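Local coordinates for protein peptidase M28 (Shewanella amazonensis SB2B, PDB 3IIB) that probably hydrolyses peptides as a zinc-dependent M28-family metallopeptidase, with likely dipeptidase and carboxypeptidase activity, at residues Ser20-Asp25 and Ala281-Asp286; Glu66-Pro71 and Leu299-Glu304; Gln117-Ala122 and Lys130-Asp135; Ser350-Ala355 and Val435-Leu440. All blocks are in the same frame, centred on the assembly; numbering follows the deposited sequence.

Contact 2 lies nearest the active site: it holds Glu304, a ligand of one zinc ion, and Glu303 beside it, while the other three contacts are structural packing away from the metals. Contact 1 is tied to it by the chain, since helix 267-285 runs on into strand 293-300; their centres are about 25 Å apart. Contact 4 lies about 27 Å from contact 1 and about 31 Å from contact 2, centre to centre, and packs the tail that follows helix 413-432. Contact 3 reaches the same large sheet as contact 2, through strand 131-134, with centres about 32 Å apart. It is on the opposite side of the chain's centre from contact 1, about 48 Å between centres.

Contact 1 of 4, residues Ser20-Asp25 and Ala281-Asp286; sequences SSLGYD and AKHILD
His283 reaches Gly23 and Ser20 through one bound water that three groups hold. Its ring NE2 lies 2.9 Å from the water oxygen, which sits in the plane of the imidazole. The same water accepts from Gly23 N at 3.1 Å and gives a weak bond to Ser20 O. No direct hydrogen bond joins the two segments, so this water carries their polar link. Ser20 itself comes to the edge of the imidazole, with OG 3.5 Å from His283 CE1. The chi1 of Ser20, 167°, swings that oxygen away from its own backbone N, and OG takes the N-H of Leu22 at 3.1 Å in a fairly straight bond (159°). This is a capping bond at the entry to helix 22-33. Replaced by alanine, this position would lose OG, which would probably leave Leu22 N without its capping acceptor and the first turn of the helix less firmly set. Beside this, the side chains of Leu22 and Lys282 cross at about a right angle. Leu22 CD2 lies 3.4 Å from Lys282 CG, a short distance that is doubtful because the lysine was modelled in two conformers. In the conformer given, the lysine chain, bent at chi2 and chi4, places NZ 2.7 Å from Asp286 OD1, a salt bridge to the syn lone pair. The linker between helices 3-19 and 22-33 thus meets the C-terminal part of helix 267-285, where His283 also touches Leu13 and Val420 of helices 3-19 and 413-432, and Ala281 and Ile284 lean on strand 293-300.

Contact 2 of 4, residues Glu66-Pro71 and Leu299-Glu304; sequences EPVTVP and LYAAEE. With ZN (zinc ion), chain B.
The dizinc site of this M28 peptidase takes Glu304 from the loop that leaves strand 293-300, and the start of that loop packs against strand 62-84 through two alanine-valine pairs. Ala301 CB sits 4.1 Å from Val68 CG2, and about as near Val68 CB, so it meets one flank of the valine. The next pair is tighter, with Ala302 CB only 3.5 Å from Val70 CG1. Val70 has CG1 opposite its carbonyl carbon (chi1 -59°), which turns this methyl to the alanine. Ala302 has left-handed backbone angles (56°/38°), and the chain turns there from the strand toward the metal. Two residues on, Glu304 grips the zinc ion with both carboxylate oxygens, OE1 at 2.2 Å and OE2 at 2.4 Å, while Asp269 and His402 bind the same metal. Glu303 stays in the second shell of this ion: its OE1 accepts at 2.7 Å from a water that is itself a zinc ligand. The backbone N atoms of both glutamates bond to Asp259, Glu303 weakly. Strand 220-242 pairs antiparallel with both 62-84 and 293-300, and its Asn237 OD1 accepts from Ala301 N; from helix 308-316, Thr312 touches Val68 and Leu308 touches Ala302.

Contact 3 of 4, residues Gln117-Ala122 and Lys130-Asp135; sequences QDLQNA and KIAFID
Leu119 points from helix 116-120 at Ala132 and Ile134 on strand 131-134, the packing of helix on strand within the beta-alpha-beta crossover made by strand 106-113, this helix and strand 131-134. Its CB and CG do not come within touching distance of the strand; they carry the methyls forward. CG lies opposite the residue's own backbone N (chi1 173°), and beyond it the two branches part. CD1 goes to Ala132, meeting CB at 4.2 Å, while CD2 goes to the end of Ile134. Leu119 therefore bridges two residues on the same side of the strand, and Phe133 between them points away, its ring touching helix 203-213. The contact is wholly apolar and buried. Ala160 and Ala161 of helix 145-163 also touch Leu119, as does Phe113 at the end of strand 106-113. Just past the strand, Asp135 forms salt bridges with Arg112 and Arg172. Near the end of the short helix, Asn121 N bonds to Gln117 O at 2.9 Å, and Ala122 N turns back to Leu119 O at 3.0 Å. The side chains of Leu119 and Ile134 cross at about a right angle, where Leu119 CD2 lies 3.8 Å from Ile134 CD1 and 4.0 Å from Ile134 CG1.

Contact 4 of 4, residues Ser350-Ala355 and Val435-Leu440; sequences SPVINA and VELRPL
Val435 sets both methyls against CB of Pro351: its CG2 lies 3.8 Å from Pro351 CB and its CG1 3.9 Å from the same carbon. The latter methyl also looks toward Val352, 4.4 Å from Val352 CG1. Pro351 lacks an N-H to bond to the preceding turn, and the helix is kinked there. Glu436 curls back on its own chain; its OE2 accepts from Arg438 N at 3.0 Å through the anti lone pair, a bond of 152° that links side chain to backbone across Leu437. Leu437 then returns to the helix. A chi1 of -57° sets its CG across from C, and CD2 reaches Val352 CG1 at 3.6 Å, the two side chains meeting obliquely. Arg438 is directed elsewhere, its NH2 bonding to His324 O. A cis peptide bond precedes Pro439, and Leu440 beyond it rests on Pro381 and Arg343. The segment, which follows helix 413-432, thus packs along one flank of helix 346-355, where Ala348 touches Val435 and Leu437; Trp342 of strand 337-343 meets Val352, and strand 324-329 supplies Tyr325 and Ile326 against Leu437.

Contact 1 of 4, residues Ser20-Asp25 and Ala281-Asp286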
loop_
_atom_site.group_PDB
_atom_site.type_symbol
_atom_site.label_atom_id
_atom_site.label_comp_id
_atom_site.label_asym_id
_atom_site.label_seq_id
_atom_site.Cartn_x
_atom_site.Cartn_y
_atom_site.Cartn_z
ATOM N N SER A 20 17.400 3.434 24.850
ATOM C CA SER A 20 16.785 2.103 25.158
ATOM C C SER A 20 15.863 1.647 24.022
ATOM O O SER A 20 15.076 2.401 23.526
ATOM C CB SER A 20 15.993 2.162 26.455
ATOM O OG SER A 20 15.164 1.006 26.632
ATOM N N SER A 21 15.969 0.376 23.640
ATOM C CA SER A 21 15.118 -0.218 22.608
ATOM C C SER A 21 13.758 -0.678 23.189
ATOM O O SER A 21 12.910 -1.191 22.442
ATOM C CB SER A 21 15.851 -1.434 21.987
ATOM O OG SER A 21 15.995 -2.457 22.972
ATOM N N LEU A 22 13.525 -0.435 24.481
ATOM C CA LEU A 22 12.338 -0.980 25.187
ATOM C C LEU A 22 11.023 -0.633 24.473
ATOM O O LEU A 22 10.226 -1.516 24.206
ATOM C CB LEU A 22 12.295 -0.541 26.659
ATOM C CG LEU A 22 11.093 -1.115 27.444
ATOM C CD1 LEU A 22 11.066 -2.690 27.481
ATOM C CD2 LEU A 22 11.054 -0.483 28.873
ATOM N N GLY A 23 10.804 0.643 24.166
ATOM C CA GLY A 23 9.558 1.071 23.494
ATOM C C GLY A 23 9.331 0.273 22.227
ATOM O O GLY A 23 8.268 -0.326 22.019
ATOM N N TYR A 24 10.355 0.223 21.376
ATOM C CA TYR A 24 10.252 -0.519 20.109
ATOM C C TYR A 24 10.012 -2.008 20.379
ATOM O O TYR A 24 9.173 -2.656 19.742
ATOM C CB TYR A 24 11.518 -0.341 19.258
ATOM C CG TYR A 24 11.453 -1.193 17.988
ATOM C CD1 TYR A 24 10.833 -0.730 16.836
ATOM C CD2 TYR A 24 11.943 -2.502 17.997
ATOM C CE1 TYR A 24 10.758 -1.516 15.704
ATOM C CE2 TYR A 24 11.865 -3.293 16.879
ATOM C CZ TYR A 24 11.268 -2.798 15.737
ATOM O OH TYR A 24 11.220 -3.612 14.618
ATOM N N ASP A 25 10.749 -2.538 21.346
ATOM C CA ASP A 25 10.643 -3.960 21.679
ATOM C C ASP A 25 9.240 -4.333 22.152
ATOM O O ASP A 25 8.781 -5.428 21.880
ATOM C CB ASP A 25 11.643 -4.330 22.776
ATOM C CG ASP A 25 13.102 -4.261 22.328
ATOM O OD1 ASP A 25 13.409 -4.342 21.125
ATOM O OD2 ASP A 25 13.932 -4.098 23.235
ATOM N N ALA A 281 6.594 4.341 31.711
ATOM C CA ALA A 281 6.391 3.901 33.095
ATOM C C ALA A 281 7.563 2.997 33.585
ATOM O O ALA A 281 8.001 3.115 34.733
ATOM C CB ALA A 281 5.012 3.208 33.255
ATOM N N LYS A 282 8.081 2.117 32.724
ATOM C CA LYS A 282 9.187 1.237 33.091
ATOM C C LYS A 282 10.437 2.055 33.365
ATOM O O LYS A 282 11.140 1.799 34.320
ATOM C CB LYS A 282 9.462 0.215 31.988
ATOM C CG LYS A 282 10.681 -0.691 32.216
ATOM C CD LYS A 282 10.606 -1.456 33.518
ATOM C CE LYS A 282 11.572 -2.606 33.528
ATOM N NZ LYS A 282 13.007 -2.200 33.456
ATOM N N HIS A 283 10.715 3.046 32.520
ATOM C CA HIS A 283 11.874 3.911 32.816
ATOM C C HIS A 283 11.736 4.581 34.178
ATOM O O HIS A 283 12.730 4.804 34.866
ATOM C CB HIS A 283 12.108 4.937 31.711
ATOM C CG HIS A 283 12.561 4.317 30.430
ATOM N ND1 HIS A 283 13.703 3.549 30.339
ATOM C CD2 HIS A 283 11.996 4.295 29.203
ATOM C CE1 HIS A 283 13.814 3.077 29.107
ATOM N NE2 HIS A 283 12.803 3.538 28.394
ATOM N N ILE A 284 10.518 4.962 34.531
ATOM C CA ILE A 284 10.254 5.584 35.839
ATOM C C ILE A 284 10.433 4.558 36.968
ATOM O O ILE A 284 11.098 4.839 38.000
ATOM C CB ILE A 284 8.878 6.269 35.870
ATOM C CG1 ILE A 284 8.914 7.528 35.003
ATOM C CG2 ILE A 284 8.464 6.589 37.364
ATOM C CD1 ILE A 284 7.533 8.181 34.747
ATOM N N LEU A 285 9.904 3.358 36.733
ATOM C CA LEU A 285 10.046 2.239 37.678
ATOM C C LEU A 285 11.507 1.917 37.971
ATOM O O LEU A 285 11.859 1.568 39.136
ATOM C CB LEU A 285 9.301 0.985 37.142
ATOM C CG LEU A 285 9.164 -0.268 38.025
ATOM C CD1 LEU A 285 8.258 -0.013 39.227
ATOM C CD2 LEU A 285 8.585 -1.443 37.166
ATOM N N ASP A 286 12.356 2.051 36.938
ATOM C CA ASP A 286 13.798 1.864 37.037
ATOM C C ASP A 286 14.518 2.907 37.872
ATOM O O ASP A 286 15.666 2.689 38.219
ATOM C CB ASP A 286 14.482 1.936 35.658
ATOM C CG ASP A 286 14.167 0.763 34.756
ATOM O OD1 ASP A 286 13.686 -0.265 35.262
ATOM O OD2 ASP A 286 14.415 0.898 33.521
HETATM O O HOH W 1 12.529 2.784 25.612
#

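Contact 2 of 4, residues Glu66-Pro71 and Leu299-Glu304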
loop_
_atom_site.group_PDB
_atom_site.type_symbol
_atom_site.label_atom_id
_atom_site.label_comp_id
_atom_site.label_asym_id
_atom_site.label_seq_id
_atom_site.Cartn_x
_atom_site.Cartn_y
_atom_site.Cartn_z
ATOM N N GLU A 66 -9.609 -5.362 34.623
ATOM C CA GLU A 66 -10.968 -5.005 34.991
ATOM C C GLU A 66 -11.900 -5.251 33.812
ATOM O O GLU A 66 -11.586 -4.860 32.706
ATOM C CB GLU A 66 -11.015 -3.547 35.414
ATOM C CG GLU A 66 -10.194 -3.317 36.709
ATOM C CD GLU A 66 -10.202 -1.879 37.215
ATOM O OE1 GLU A 66 -10.520 -0.954 36.442
ATOM O OE2 GLU A 66 -9.845 -1.676 38.398
ATOM N N PRO A 67 -13.044 -5.877 34.062
ATOM C CA PRO A 67 -13.857 -6.297 32.918
ATOM C C PRO A 67 -14.625 -5.176 32.206
ATOM O O PRO A 67 -15.045 -4.163 32.810
ATOM C CB PRO A 67 -14.823 -7.292 33.535
ATOM C CG PRO A 67 -15.033 -6.782 34.921
ATOM C CD PRO A 67 -13.669 -6.273 35.345
ATOM N N VAL A 68 -14.783 -5.375 30.909
ATOM C CA VAL A 68 -15.459 -4.458 30.018
ATOM C C VAL A 68 -16.360 -5.298 29.129
ATOM O O VAL A 68 -15.893 -6.217 28.470
ATOM C CB VAL A 68 -14.467 -3.659 29.162
ATOM C CG1 VAL A 68 -15.192 -2.789 28.108
ATOM C CG2 VAL A 68 -13.543 -2.841 30.064
ATOM N N THR A 69 -17.635 -4.948 29.067
ATOM C CA THR A 69 -18.560 -5.637 28.155
ATOM C C THR A 69 -18.302 -5.181 26.720
ATOM O O THR A 69 -18.216 -3.962 26.440
ATOM C CB THR A 69 -20.028 -5.347 28.526
ATOM O OG1 THR A 69 -20.248 -5.707 29.905
ATOM C CG2 THR A 69 -21.032 -6.105 27.575
ATOM N N VAL A 70 -18.162 -6.126 25.809
ATOM C CA VAL A 70 -17.902 -5.798 24.403
ATOM C C VAL A 70 -18.796 -6.613 23.445
ATOM O O VAL A 70 -19.064 -7.808 23.688
ATOM C CB VAL A 70 -16.434 -6.045 23.994
ATOM C CG1 VAL A 70 -15.469 -5.184 24.871
ATOM C CG2 VAL A 70 -16.106 -7.533 24.032
ATOM N N PRO A 71 -19.231 -5.980 22.345
ATOM C CA PRO A 71 -19.940 -6.690 21.301
ATOM C C PRO A 71 -18.995 -7.545 20.470
ATOM O O PRO A 71 -17.778 -7.382 20.501
ATOM C CB PRO A 71 -20.552 -5.579 20.447
ATOM C CG PRO A 71 -19.639 -4.433 20.629
ATOM C CD PRO A 71 -19.043 -4.550 22.005
ATOM N N LEU A 299 -4.335 0.259 29.855
ATOM C CA LEU A 299 -4.397 -0.191 28.493
ATOM C C LEU A 299 -5.845 -0.561 28.236
ATOM O O LEU A 299 -6.326 -1.597 28.696
ATOM C CB LEU A 299 -3.435 -1.356 28.237
ATOM C CG LEU A 299 -1.987 -1.163 28.646
ATOM C CD1 LEU A 299 -1.116 -2.395 28.295
ATOM C CD2 LEU A 299 -1.452 0.078 27.923
ATOM N N TYR A 300 -6.555 0.352 27.589
ATOM C CA TYR A 300 -8.001 0.269 27.518
ATOM C C TYR A 300 -8.463 -0.726 26.490
ATOM O O TYR A 300 -7.880 -0.862 25.416
ATOM C CB TYR A 300 -8.639 1.646 27.184
ATOM C CG TYR A 300 -8.544 2.707 28.266
ATOM C CD1 TYR A 300 -9.468 2.747 29.271
ATOM C CD2 TYR A 300 -7.558 3.679 28.253
ATOM C CE1 TYR A 300 -9.435 3.736 30.264
ATOM C CE2 TYR A 300 -7.493 4.647 29.248
ATOM C CZ TYR A 300 -8.447 4.686 30.225
ATOM O OH TYR A 300 -8.415 5.674 31.183
ATOM N N ALA A 301 -9.559 -1.390 26.837
ATOM C CA ALA A 301 -10.293 -2.280 25.965
ATOM C C ALA A 301 -11.244 -1.526 25.048
ATOM O O ALA A 301 -11.870 -0.530 25.429
ATOM C CB ALA A 301 -11.144 -3.316 26.823
ATOM N N ALA A 302 -11.390 -2.076 23.845
ATOM C CA ALA A 302 -12.510 -1.807 22.973
ATOM C C ALA A 302 -12.680 -0.318 22.678
ATOM O O ALA A 302 -13.784 0.180 22.568
ATOM C CB ALA A 302 -13.795 -2.451 23.544
ATOM N N GLU A 303 -11.568 0.386 22.526
ATOM C CA GLU A 303 -11.635 1.798 22.112
ATOM C C GLU A 303 -12.272 1.943 20.733
ATOM O O GLU A 303 -13.041 2.860 20.508
ATOM C CB GLU A 303 -10.243 2.443 22.161
ATOM C CG GLU A 303 -10.254 3.934 21.836
ATOM C CD GLU A 303 -10.208 4.249 20.349
ATOM O OE1 GLU A 303 -9.904 3.337 19.559
ATOM O OE2 GLU A 303 -10.450 5.413 19.973
ATOM N N GLU A 304 -11.937 1.044 19.817
ATOM C CA GLU A 304 -12.401 1.097 18.422
ATOM C C GLU A 304 -13.909 0.953 18.290
ATOM O O GLU A 304 -14.486 1.394 17.306
ATOM C CB GLU A 304 -11.710 0.010 17.578
ATOM C CG GLU A 304 -10.173 0.032 17.565
ATOM C CD GLU A 304 -9.595 1.190 16.771
ATOM O OE1 GLU A 304 -10.360 2.078 16.333
ATOM O OE2 GLU A 304 -8.370 1.151 16.549
HETATM ZN ZN ZN B . -8.633 3.309 15.664
HETATM O O HOH W 2 -8.421 4.261 17.561
HETATM O O HOH W 3 -9.255 5.325 15.345
#

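Contact 3 of 4, residues Gln117-Ala122 and Lys130-Asp135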
loop_
_atom_site.group_PDB
_atom_site.type_symbol
_atom_site.label_atom_id
_atom_site.label_comp_id
_atom_site.label_asym_id
_atom_site.label_seq_id
_atom_site.Cartn_x
_atom_site.Cartn_y
_atom_site.Cartn_z
ATOM N N GLN A 117 -23.049 15.182 4.301
ATOM C CA GLN A 117 -24.075 16.233 4.315
ATOM C C GLN A 117 -24.899 16.253 3.027
ATOM O O GLN A 117 -26.111 16.377 3.059
ATOM C CB GLN A 117 -23.459 17.608 4.557
ATOM C CG GLN A 117 -24.505 18.712 4.844
ATOM C CD GLN A 117 -25.437 18.384 6.031
ATOM O OE1 GLN A 117 -26.624 18.071 5.845
ATOM N NE2 GLN A 117 -24.895 18.452 7.251
ATOM N N ASP A 118 -24.222 16.088 1.888
ATOM C CA ASP A 118 -24.903 16.026 0.599
ATOM C C ASP A 118 -25.851 14.841 0.509
ATOM O O ASP A 118 -26.972 14.963 0.034
ATOM C CB ASP A 118 -23.876 16.011 -0.530
ATOM C CG ASP A 118 -23.167 17.346 -0.666
ATOM O OD1 ASP A 118 -23.856 18.391 -0.634
ATOM O OD2 ASP A 118 -21.934 17.367 -0.795
ATOM N N LEU A 119 -25.416 13.710 1.030
ATOM C CA LEU A 119 -26.256 12.521 1.100
ATOM C C LEU A 119 -27.473 12.784 1.991
ATOM O O LEU A 119 -28.606 12.446 1.627
ATOM C CB LEU A 119 -25.442 11.353 1.637
ATOM C CG LEU A 119 -26.196 10.077 1.932
ATOM C CD1 LEU A 119 -27.034 9.595 0.708
ATOM C CD2 LEU A 119 -25.192 9.008 2.425
ATOM N N GLN A 120 -27.220 13.406 3.144
ATOM C CA GLN A 120 -28.302 13.739 4.089
ATOM C C GLN A 120 -29.327 14.706 3.468
ATOM O O GLN A 120 -30.516 14.654 3.807
ATOM C CB GLN A 120 -27.732 14.318 5.387
ATOM C CG GLN A 120 -27.053 13.288 6.274
ATOM C CD GLN A 120 -26.243 13.881 7.416
ATOM O OE1 GLN A 120 -25.607 14.934 7.271
ATOM N NE2 GLN A 120 -26.221 13.172 8.558
ATOM N N ASN A 121 -28.866 15.578 2.571
ATOM C CA ASN A 121 -29.728 16.497 1.822
ATOM C C ASN A 121 -30.489 15.883 0.645
ATOM O O ASN A 121 -31.355 16.545 0.082
ATOM C CB ASN A 121 -28.909 17.661 1.260
ATOM C CG ASN A 121 -28.318 18.551 2.331
ATOM O OD1 ASN A 121 -28.727 18.515 3.482
ATOM N ND2 ASN A 121 -27.339 19.356 1.947
ATOM N N ALA A 122 -30.188 14.645 0.260
ATOM C CA ALA A 122 -30.854 14.036 -0.883
ATOM C C ALA A 122 -32.350 13.892 -0.619
ATOM O O ALA A 122 -32.789 13.886 0.520
ATOM C CB ALA A 122 -30.226 12.649 -1.213
ATOM N N LYS A 130 -30.686 1.588 -5.116
ATOM C CA LYS A 130 -29.348 2.025 -5.484
ATOM C C LYS A 130 -28.382 1.959 -4.316
ATOM O O LYS A 130 -28.762 1.797 -3.168
ATOM C CB LYS A 130 -29.403 3.451 -6.035
ATOM C CG LYS A 130 -30.151 3.519 -7.389
ATOM C CD LYS A 130 -30.135 4.894 -8.008
ATOM C CE LYS A 130 -30.632 4.867 -9.432
ATOM N NZ LYS A 130 -30.803 6.262 -9.961
ATOM N N ILE A 131 -27.112 2.103 -4.637
ATOM C CA ILE A 131 -26.078 2.132 -3.609
ATOM C C ILE A 131 -25.531 3.562 -3.534
ATOM O O ILE A 131 -25.155 4.129 -4.560
ATOM C CB ILE A 131 -24.968 1.137 -3.949
ATOM C CG1 ILE A 131 -25.448 -0.313 -3.663
ATOM C CG2 ILE A 131 -23.646 1.422 -3.149
ATOM C CD1 ILE A 131 -24.496 -1.423 -4.159
ATOM N N ALA A 132 -25.480 4.119 -2.333
ATOM C CA ALA A 132 -24.876 5.448 -2.147
ATOM C C ALA A 132 -23.366 5.308 -2.213
ATOM O O ALA A 132 -22.838 4.323 -1.729
ATOM C CB ALA A 132 -25.305 6.078 -0.798
ATOM N N PHE A 133 -22.708 6.322 -2.779
ATOM C CA PHE A 133 -21.240 6.432 -2.802
ATOM C C PHE A 133 -20.864 7.819 -2.269
ATOM O O PHE A 133 -21.109 8.826 -2.918
ATOM C CB PHE A 133 -20.719 6.150 -4.233
ATOM C CG PHE A 133 -19.268 6.517 -4.482
ATOM C CD1 PHE A 133 -18.251 6.186 -3.565
ATOM C CD2 PHE A 133 -18.923 7.231 -5.632
ATOM C CE1 PHE A 133 -16.924 6.566 -3.800
ATOM C CE2 PHE A 133 -17.615 7.576 -5.887
ATOM C CZ PHE A 133 -16.615 7.269 -4.967
ATOM N N ILE A 134 -20.285 7.870 -1.068
ATOM C CA ILE A 134 -19.753 9.103 -0.533
ATOM C C ILE A 134 -18.288 9.185 -0.924
ATOM O O ILE A 134 -17.506 8.279 -0.596
ATOM C CB ILE A 134 -19.842 9.174 1.021
ATOM C CG1 ILE A 134 -21.291 9.126 1.513
ATOM C CG2 ILE A 134 -19.059 10.456 1.543
ATOM C CD1 ILE A 134 -21.486 9.077 3.071
ATOM N N ASP A 135 -17.927 10.251 -1.649
ATOM C CA ASP A 135 -16.611 10.379 -2.240
ATOM C C ASP A 135 -15.649 11.313 -1.483
ATOM O O ASP A 135 -14.528 11.538 -1.952
ATOM C CB ASP A 135 -16.735 10.861 -3.681
ATOM C CG ASP A 135 -15.400 10.886 -4.414
ATOM O OD1 ASP A 135 -14.656 9.876 -4.397
ATOM O OD2 ASP A 135 -15.114 11.929 -5.040
#

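Contact 4 of 4, residues Ser350-Ala355 and Val435-Leu440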
loop_
_atom_site.group_PDB
_atom_site.type_symbol
_atom_site.label_atom_id
_atom_site.label_comp_id
_atom_site.label_asym_id
_atom_site.label_seq_id
_atom_site.Cartn_x
_atom_site.Cartn_y
_atom_site.Cartn_z
ATOM N N SER A 350 -0.168 28.328 33.573
ATOM C CA SER A 350 1.202 28.768 33.394
ATOM C C SER A 350 2.162 27.866 34.203
ATOM O O SER A 350 3.209 27.515 33.706
ATOM C CB SER A 350 1.348 30.234 33.737
ATOM O OG SER A 350 0.589 31.016 32.835
ATOM N N PRO A 351 1.777 27.462 35.435
ATOM C CA PRO A 351 2.678 26.528 36.172
ATOM C C PRO A 351 2.967 25.226 35.477
ATOM O O PRO A 351 4.119 24.823 35.453
ATOM C CB PRO A 351 1.945 26.298 37.519
ATOM C CG PRO A 351 1.335 27.605 37.765
ATOM C CD PRO A 351 0.868 28.132 36.374
ATOM N N VAL A 352 1.973 24.592 34.842
ATOM C CA VAL A 352 2.225 23.310 34.141
ATOM C C VAL A 352 2.985 23.488 32.829
ATOM O O VAL A 352 3.841 22.694 32.489
ATOM C CB VAL A 352 0.946 22.435 33.968
ATOM C CG1 VAL A 352 0.392 22.042 35.361
ATOM C CG2 VAL A 352 -0.129 23.143 33.102
ATOM N N ILE A 353 2.725 24.586 32.109
ATOM C CA ILE A 353 3.526 24.924 30.933
ATOM C C ILE A 353 4.987 25.018 31.366
ATOM O O ILE A 353 5.863 24.415 30.736
ATOM C CB ILE A 353 3.086 26.260 30.328
ATOM C CG1 ILE A 353 1.732 26.128 29.600
ATOM C CG2 ILE A 353 4.193 26.834 29.410
ATOM C CD1 ILE A 353 1.137 27.518 29.323
ATOM N N ASN A 354 5.239 25.765 32.437
ATOM C CA ASN A 354 6.613 25.950 32.947
ATOM C C ASN A 354 7.245 24.597 33.344
ATOM O O ASN A 354 8.403 24.313 32.991
ATOM C CB ASN A 354 6.577 26.959 34.107
ATOM C CG ASN A 354 7.976 27.324 34.661
ATOM O OD1 ASN A 354 8.882 27.685 33.920
ATOM N ND2 ASN A 354 8.119 27.244 35.975
ATOM N N ALA A 355 6.486 23.779 34.069
ATOM C CA ALA A 355 6.974 22.463 34.486
ATOM C C ALA A 355 7.399 21.662 33.287
ATOM O O ALA A 355 8.367 20.891 33.368
ATOM C CB ALA A 355 5.911 21.671 35.273
ATOM N N VAL A 435 1.463 21.573 41.936
ATOM C CA VAL A 435 0.456 22.463 41.398
ATOM C C VAL A 435 -0.934 21.899 41.666
ATOM O O VAL A 435 -1.212 20.721 41.414
ATOM C CB VAL A 435 0.656 22.702 39.865
ATOM C CG1 VAL A 435 -0.342 23.744 39.334
ATOM C CG2 VAL A 435 2.145 23.131 39.592
ATOM N N GLU A 436 -1.826 22.782 42.101
ATOM C CA GLU A 436 -3.227 22.437 42.229
ATOM C C GLU A 436 -3.885 22.557 40.875
ATOM O O GLU A 436 -3.951 23.638 40.320
ATOM C CB GLU A 436 -3.923 23.321 43.287
ATOM C CG GLU A 436 -5.407 23.091 43.344
ATOM C CD GLU A 436 -5.730 21.643 43.660
ATOM O OE1 GLU A 436 -5.340 21.191 44.748
ATOM O OE2 GLU A 436 -6.372 20.979 42.812
ATOM N N LEU A 437 -4.391 21.449 40.346
ATOM C CA LEU A 437 -4.938 21.425 38.992
ATOM C C LEU A 437 -6.459 21.659 38.889
ATOM O O LEU A 437 -6.995 21.839 37.793
ATOM C CB LEU A 437 -4.556 20.120 38.275
ATOM C CG LEU A 437 -3.067 19.768 38.153
ATOM C CD1 LEU A 437 -2.974 18.488 37.287
ATOM C CD2 LEU A 437 -2.263 20.966 37.553
ATOM N N ARG A 438 -7.133 21.687 40.024
ATOM C CA ARG A 438 -8.569 21.784 40.069
ATOM C C ARG A 438 -8.953 23.126 40.749
ATOM O O ARG A 438 -8.148 23.731 41.485
ATOM C CB ARG A 438 -9.117 20.585 40.843
ATOM C CG ARG A 438 -8.880 19.256 40.180
ATOM C CD ARG A 438 -9.444 18.174 41.011
ATOM N NE ARG A 438 -9.179 16.862 40.419
ATOM C CZ ARG A 438 -10.085 15.901 40.273
ATOM N NH1 ARG A 438 -11.318 16.080 40.709
ATOM N NH2 ARG A 438 -9.765 14.768 39.678
ATOM N N PRO A 439 -10.176 23.598 40.520
ATOM C CA PRO A 439 -11.184 23.063 39.644
ATOM C C PRO A 439 -10.961 23.444 38.194
ATOM O O PRO A 439 -10.377 24.491 37.897
ATOM C CB PRO A 439 -12.454 23.742 40.152
ATOM C CG PRO A 439 -11.995 25.102 40.535
ATOM C CD PRO A 439 -10.623 24.862 41.139
ATOM N N LEU A 440 -11.453 22.610 37.276
ATOM C CA LEU A 440 -11.409 22.928 35.855
ATOM C C LEU A 440 -12.365 24.065 35.559
ATOM O O LEU A 440 -13.494 24.058 36.055
ATOM C CB LEU A 440 -11.843 21.715 35.019
ATOM C CG LEU A 440 -11.021 20.448 35.185
ATOM C CD1 LEU A 440 -11.416 19.334 34.132
ATOM C CD2 LEU A 440 -9.557 20.791 35.108
#